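Local coordinates for thioredoxin reductase (Streptomyces clavuligerus, PDB 4NTD), which is an FAD-dependent member of the thioredoxin reductase family that catalyses disulfide-bond formation in the natural product holomycin, at residues Arg152-Tyr164 against Ala249-Pro261. Residues are numbered along the deposited sequence; the frame is centred on the assembly and turned at random. Where two conformers were deposited one is given.
With GSH (glutathione), chain B.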
loop_
_atom_site.group_PDB
_atom_site.type_symbol
_atom_site.label_atom_id
_atom_site.label_comp_id
_atom_site.label_asym_id
_atom_site.label_seq_id
_atom_site.Cartn_x
_atom_site.Cartn_y
_atom_site.Cartn_z
ATOM N N ARG A 152 23.804 7.127 18.341
ATOM C CA ARG A 152 23.692 8.011 17.172
ATOM C C ARG A 152 24.614 7.590 16.032
ATOM O O ARG A 152 24.202 7.568 14.869
ATOM C CB ARG A 152 24.009 9.467 17.539
ATOM C CG ARG A 152 22.811 10.289 17.983
ATOM C CD ARG A 152 23.040 11.779 17.762
ATOM N NE ARG A 152 24.239 12.271 18.446
ATOM C CZ ARG A 152 25.422 12.512 17.872
ATOM N NH1 ARG A 152 25.619 12.319 16.569
ATOM N NH2 ARG A 152 26.428 12.957 18.617
ATOM N N GLU A 153 25.856 7.258 16.381
ATOM C CA GLU A 153 26.871 6.927 15.394
ATOM C C GLU A 153 26.530 5.642 14.628
ATOM O O GLU A 153 26.773 5.552 13.425
ATOM C CB GLU A 153 28.242 6.809 16.072
ATOM C CG GLU A 153 28.801 8.133 16.588
ATOM C CD GLU A 153 28.282 8.522 17.962
ATOM O OE1 GLU A 153 27.458 7.775 18.533
ATOM O OE2 GLU A 153 28.699 9.584 18.470
ATOM N N ARG A 154 25.960 4.665 15.329
ATOM C CA ARG A 154 25.697 3.348 14.745
ATOM C C ARG A 154 24.278 3.149 14.202
ATOM O O ARG A 154 23.992 2.113 13.602
ATOM C CB ARG A 154 26.024 2.258 15.772
ATOM C CG ARG A 154 27.442 2.320 16.337
ATOM C CD ARG A 154 28.522 2.437 15.268
ATOM N NE ARG A 154 28.510 1.322 14.322
ATOM C CZ ARG A 154 29.323 1.213 13.272
ATOM N NH1 ARG A 154 30.227 2.153 13.008
ATOM N NH2 ARG A 154 29.232 0.157 12.471
ATOM N N TRP A 155 23.402 4.134 14.407
ATOM C CA TRP A 155 22.014 4.081 13.919
ATOM C C TRP A 155 21.963 3.799 12.415
ATOM O O TRP A 155 22.599 4.497 11.623
ATOM C CB TRP A 155 21.305 5.400 14.246
ATOM C CG TRP A 155 19.890 5.560 13.733
ATOM C CD1 TRP A 155 19.445 6.514 12.860
ATOM C CD2 TRP A 155 18.735 4.782 14.093
ATOM N NE1 TRP A 155 18.095 6.373 12.647
ATOM C CE2 TRP A 155 17.634 5.318 13.390
ATOM C CE3 TRP A 155 18.526 3.684 14.937
ATOM C CZ2 TRP A 155 16.345 4.793 13.501
ATOM C CZ3 TRP A 155 17.240 3.160 15.046
ATOM C CH2 TRP A 155 16.168 3.717 14.332
ATOM N N GLY A 156 21.221 2.759 12.036
ATOM C CA GLY A 156 21.089 2.359 10.633
ATOM C C GLY A 156 22.155 1.398 10.132
ATOM O O GLY A 156 22.030 0.851 9.031
ATOM N N LYS A 157 23.204 1.193 10.929
ATOM C CA LYS A 157 24.279 0.266 10.589
ATOM C C LYS A 157 24.133 -1.015 11.413
ATOM O O LYS A 157 23.745 -2.053 10.876
ATOM C CB LYS A 157 25.647 0.918 10.819
ATOM C CG LYS A 157 25.906 2.127 9.931
ATOM C CD LYS A 157 27.237 2.784 10.259
ATOM C CE LYS A 157 27.447 4.049 9.443
ATOM N NZ LYS A 157 28.880 4.452 9.412
ATOM N N ASP A 158 24.435 -0.935 12.708
ATOM C CA ASP A 158 24.275 -2.074 13.622
ATOM C C ASP A 158 23.617 -1.699 14.964
ATOM O O ASP A 158 23.576 -2.513 15.889
ATOM C CB ASP A 158 25.614 -2.802 13.828
ATOM C CG ASP A 158 26.783 -1.854 14.018
ATOM O OD1 ASP A 158 27.915 -2.224 13.640
ATOM O OD2 ASP A 158 26.579 -0.737 14.533
ATOM N N LEU A 159 23.113 -0.467 15.060
ATOM C CA LEU A 159 22.125 -0.089 16.066
ATOM C C LEU A 159 20.849 0.178 15.272
ATOM O O LEU A 159 20.782 1.133 14.496
ATOM C CB LEU A 159 22.575 1.147 16.858
ATOM C CG LEU A 159 21.786 1.576 18.110
ATOM C CD1 LEU A 159 20.448 2.214 17.761
ATOM C CD2 LEU A 159 21.586 0.429 19.093
ATOM N N LEU A 160 19.852 -0.684 15.451
ATOM C CA LEU A 160 18.708 -0.749 14.543
ATOM C C LEU A 160 17.384 -0.805 15.296
ATOM O O LEU A 160 17.358 -0.912 16.520
ATOM C CB LEU A 160 18.844 -1.988 13.651
ATOM C CG LEU A 160 20.156 -2.111 12.865
ATOM C CD1 LEU A 160 20.308 -3.502 12.268
ATOM C CD2 LEU A 160 20.238 -1.048 11.782
ATOM N N HIS A 161 16.283 -0.724 14.557
ATOM C CA HIS A 161 14.955 -0.884 15.149
ATOM C C HIS A 161 14.146 -2.004 14.495
ATOM O O HIS A 161 13.700 -2.926 15.174
ATOM C CB HIS A 161 14.175 0.436 15.098
ATOM C CG HIS A 161 12.700 0.270 15.290
ATOM N ND1 HIS A 161 11.776 0.710 14.368
ATOM C CD2 HIS A 161 11.990 -0.311 16.287
ATOM C CE1 HIS A 161 10.561 0.420 14.794
ATOM N NE2 HIS A 161 10.662 -0.206 15.953
ATOM N N CYS A 162 13.985 -1.928 13.178
ATOM C CA CYS A 162 12.936 -2.661 12.466
ATOM C C CYS A 162 13.386 -4.110 12.088
ATOM O O CYS A 162 14.255 -4.285 11.237
ATOM C CB CYS A 162 12.427 -1.711 11.320
ATOM S SG CYS A 162 11.400 -2.582 10.118
ATOM N N PRO A 163 12.790 -5.144 12.739
ATOM C CA PRO A 163 13.151 -6.526 12.393
ATOM C C PRO A 163 12.761 -6.972 10.980
ATOM O O PRO A 163 13.414 -7.850 10.421
ATOM C CB PRO A 163 12.395 -7.362 13.440
ATOM C CG PRO A 163 12.159 -6.427 14.571
ATOM C CD PRO A 163 11.881 -5.120 13.904
ATOM N N TYR A 164 11.713 -6.389 10.405
ATOM C CA TYR A 164 11.344 -6.712 9.021
ATOM C C TYR A 164 12.377 -6.154 8.045
ATOM O O TYR A 164 12.725 -6.806 7.058
ATOM C CB TYR A 164 9.926 -6.219 8.695
ATOM C CG TYR A 164 8.905 -6.883 9.586
ATOM C CD1 TYR A 164 8.627 -8.235 9.451
ATOM C CD2 TYR A 164 8.260 -6.180 10.596
ATOM C CE1 TYR A 164 7.722 -8.864 10.279
ATOM C CE2 TYR A 164 7.351 -6.801 11.433
ATOM C CZ TYR A 164 7.087 -8.144 11.263
ATOM O OH TYR A 164 6.195 -8.789 12.076
ATOM N N ALA A 249 29.389 -9.071 24.625
ATOM C CA ALA A 249 29.631 -9.014 23.191
ATOM C C ALA A 249 28.337 -9.280 22.418
ATOM O O ALA A 249 27.591 -10.208 22.736
ATOM C CB ALA A 249 30.712 -10.008 22.792
ATOM N N ARG A 250 28.078 -8.428 21.428
ATOM C CA ARG A 250 26.933 -8.543 20.520
ATOM C C ARG A 250 27.391 -8.028 19.155
ATOM O O ARG A 250 28.280 -7.180 19.084
ATOM C CB ARG A 250 25.756 -7.680 20.998
ATOM C CG ARG A 250 25.092 -8.083 22.312
ATOM C CD ARG A 250 24.197 -9.310 22.181
ATOM N NE ARG A 250 24.870 -10.549 22.563
ATOM C CZ ARG A 250 24.301 -11.752 22.579
ATOM N NH1 ARG A 250 23.027 -11.912 22.222
ATOM N NH2 ARG A 250 25.014 -12.810 22.951
ATOM N N SER A 251 26.791 -8.526 18.078
ATOM C CA SER A 251 27.096 -8.023 16.731
ATOM C C SER A 251 26.136 -6.904 16.317
ATOM O O SER A 251 26.502 -6.019 15.540
ATOM C CB SER A 251 27.034 -9.158 15.707
ATOM O OG SER A 251 25.697 -9.559 15.475
ATOM N N THR A 252 24.911 -6.962 16.832
ATOM C CA THR A 252 23.850 -6.026 16.464
ATOM C C THR A 252 22.976 -5.747 17.683
ATOM O O THR A 252 22.656 -6.664 18.440
ATOM C CB THR A 252 22.965 -6.614 15.345
ATOM O OG1 THR A 252 23.790 -7.201 14.331
ATOM C CG2 THR A 252 22.082 -5.541 14.722
ATOM N N VAL A 253 22.598 -4.485 17.872
ATOM C CA VAL A 253 21.734 -4.090 18.984
ATOM C C VAL A 253 20.496 -3.377 18.443
ATOM O O VAL A 253 20.590 -2.568 17.518
ATOM C CB VAL A 253 22.489 -3.203 20.001
ATOM C CG1 VAL A 253 21.542 -2.622 21.041
ATOM C CG2 VAL A 253 23.579 -4.011 20.692
ATOM N N PHE A 254 19.341 -3.706 19.015
ATOM C CA PHE A 254 18.072 -3.113 18.618
ATOM C C PHE A 254 17.484 -2.251 19.731
ATOM O O PHE A 254 17.687 -2.516 20.919
ATOM C CB PHE A 254 17.066 -4.203 18.232
ATOM C CG PHE A 254 17.358 -4.861 16.912
ATOM C CD1 PHE A 254 16.660 -4.494 15.768
ATOM C CD2 PHE A 254 18.325 -5.851 16.811
ATOM C CE1 PHE A 254 16.921 -5.102 14.551
ATOM C CE2 PHE A 254 18.594 -6.460 15.597
ATOM C CZ PHE A 254 17.891 -6.085 14.465
ATOM N N VAL A 255 16.761 -1.212 19.327
ATOM C CA VAL A 255 15.993 -0.376 20.242
ATOM C C VAL A 255 14.605 -0.145 19.659
ATOM O O VAL A 255 14.396 -0.317 18.457
ATOM C CB VAL A 255 16.673 0.991 20.491
ATOM C CG1 VAL A 255 18.040 0.798 21.127
ATOM C CG2 VAL A 255 16.798 1.798 19.203
ATOM N N VAL A 256 13.662 0.224 20.518
ATOM C CA VAL A 256 12.378 0.750 20.077
ATOM C C VAL A 256 12.412 2.252 20.344
ATOM O O VAL A 256 12.258 2.682 21.488
ATOM C CB VAL A 256 11.192 0.103 20.821
ATOM C CG1 VAL A 256 9.875 0.679 20.319
ATOM C CG2 VAL A 256 11.211 -1.408 20.640
ATOM N N PRO A 257 12.644 3.062 19.295
ATOM C CA PRO A 257 12.660 4.508 19.512
ATOM C C PRO A 257 11.292 5.050 19.900
ATOM O O PRO A 257 10.281 4.374 19.690
ATOM C CB PRO A 257 13.054 5.073 18.136
ATOM C CG PRO A 257 13.596 3.924 17.358
ATOM C CD PRO A 257 12.896 2.714 17.885
ATOM N N ARG A 258 11.263 6.244 20.486
ATOM C CA ARG A 258 10.013 6.987 20.606
ATOM C C ARG A 258 9.743 7.561 19.223
ATOM O O ARG A 258 10.493 8.410 18.736
ATOM C CB ARG A 258 10.084 8.106 21.654
ATOM C CG ARG A 258 8.812 8.947 21.717
ATOM C CD ARG A 258 8.813 9.967 22.847
ATOM N NE ARG A 258 7.680 10.883 22.727
ATOM C CZ ARG A 258 7.787 12.184 22.470
ATOM N NH1 ARG A 258 8.981 12.738 22.326
ATOM N NH2 ARG A 258 6.698 12.935 22.372
ATOM N N MET A 259 8.690 7.070 18.577
ATOM C CA MET A 259 8.380 7.462 17.203
ATOM C C MET A 259 7.354 8.578 17.181
ATOM O O MET A 259 6.204 8.386 17.578
ATOM C CB MET A 259 7.884 6.261 16.405
ATOM C CG MET A 259 8.982 5.255 16.136
ATOM S SD MET A 259 8.337 3.714 15.478
ATOM C CE MET A 259 9.208 2.571 16.537
ATOM N N VAL A 260 7.787 9.742 16.707
ATOM C CA VAL A 260 6.980 10.950 16.745
ATOM C C VAL A 260 6.642 11.386 15.321
ATOM O O VAL A 260 7.529 11.807 14.576
ATOM C CB VAL A 260 7.721 12.080 17.485
ATOM C CG1 VAL A 260 6.824 13.301 17.634
ATOM C CG2 VAL A 260 8.191 11.596 18.852
ATOM N N PRO A 261 5.357 11.281 14.932
ATOM C CA PRO A 261 4.979 11.692 13.579
ATOM C C PRO A 261 5.143 13.191 13.371
ATOM O O PRO A 261 4.904 13.973 14.295
ATOM C CB PRO A 261 3.498 11.304 13.486
ATOM C CG PRO A 261 3.022 11.235 14.894
ATOM C CD PRO A 261 4.201 10.802 15.711
HETATM N N1 GSH B . 4.858 -1.721 15.376
HETATM C CA1 GSH B . 5.133 -2.967 16.094
HETATM C C1 GSH B . 4.049 -3.132 17.177
HETATM O O11 GSH B . 4.236 -2.510 18.251
HETATM O O12 GSH B . 3.066 -3.871 16.917
HETATM C CB1 GSH B . 6.453 -2.916 16.825
HETATM C CG1 GSH B . 7.409 -4.023 16.382
HETATM C CD1 GSH B . 7.856 -3.743 14.949
HETATM O OE1 GSH B . 7.383 -4.360 13.997
HETATM N N2 GSH B . 8.867 -2.875 14.870
HETATM C CA2 GSH B . 9.447 -2.435 13.596
HETATM C C2 GSH B . 8.605 -1.339 13.092
HETATM O O2 GSH B . 7.758 -0.749 13.764
HETATM C CB2 GSH B . 9.157 -3.369 12.419
HETATM S SG2 GSH B . 10.504 -3.952 11.314
HETATM N N3 GSH B . 8.813 -1.234 11.793
HETATM C CA3 GSH B . 7.991 -0.418 11.006
HETATM C C3 GSH B . 8.676 0.777 10.288
HETATM O O31 GSH B . 10.038 0.842 10.220
HETATM O O32 GSH B . 7.952 1.679 9.696
#
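Leu160 O takes the backbone N-H of Val255 at 2.9 Å and, beside it, the CA-H of Phe254, whose CA lies 3.1 Å from that oxygen. The same residue also donates: Leu160 N gives its proton to Val253 O. Val253 N in turn reaches Asp158 O at 3.0 Å in an almost straight bond (176° at the hydrogen). Strands 159-160 and 252-254 thus run parallel, Leu159 beside Val253 and Leu160 beside Phe254. On one face of the sheet Leu159 lays CD2 against Val253 CG1 (3.6 Å) and turns CD1 to Val255 CG2. On the other, CB of Leu160 sits off-centre above the Phe254 ring, while its CD1 meets Thr252 CG2. Strand 159-160 forms an edge of the parallel sheet in the domain that corresponds to the NADPH-binding, Rossmann-type domain of thioredoxin reductases; strand 175-178 flanks 252-254 on its far side. Before the strand, Arg154 grips Asp158 side-on, NE meeting OD2 in the guanidinium plane and NH2 coming to OD1 from above the carboxylate plane. Beyond it, His161 has CG anti to its backbone N (chi1 162°), which lays the imidazole over Pro257: CD of the proline is 3.8 Å from the ring centroid. Val255 O lies at the edge of the same imidazole, 3.2 Å from His161 CD2. His161, part of the glutathione pocket, precedes Cys162, N-cap of helix 163-166, whose SG is joined to SG2 of glutathione (2.0 Å), a mixed disulfide alternative to the Cys162-Cys165 bond. Trp155, touching Pro257 CG through CH2, also contacts the bound FAD.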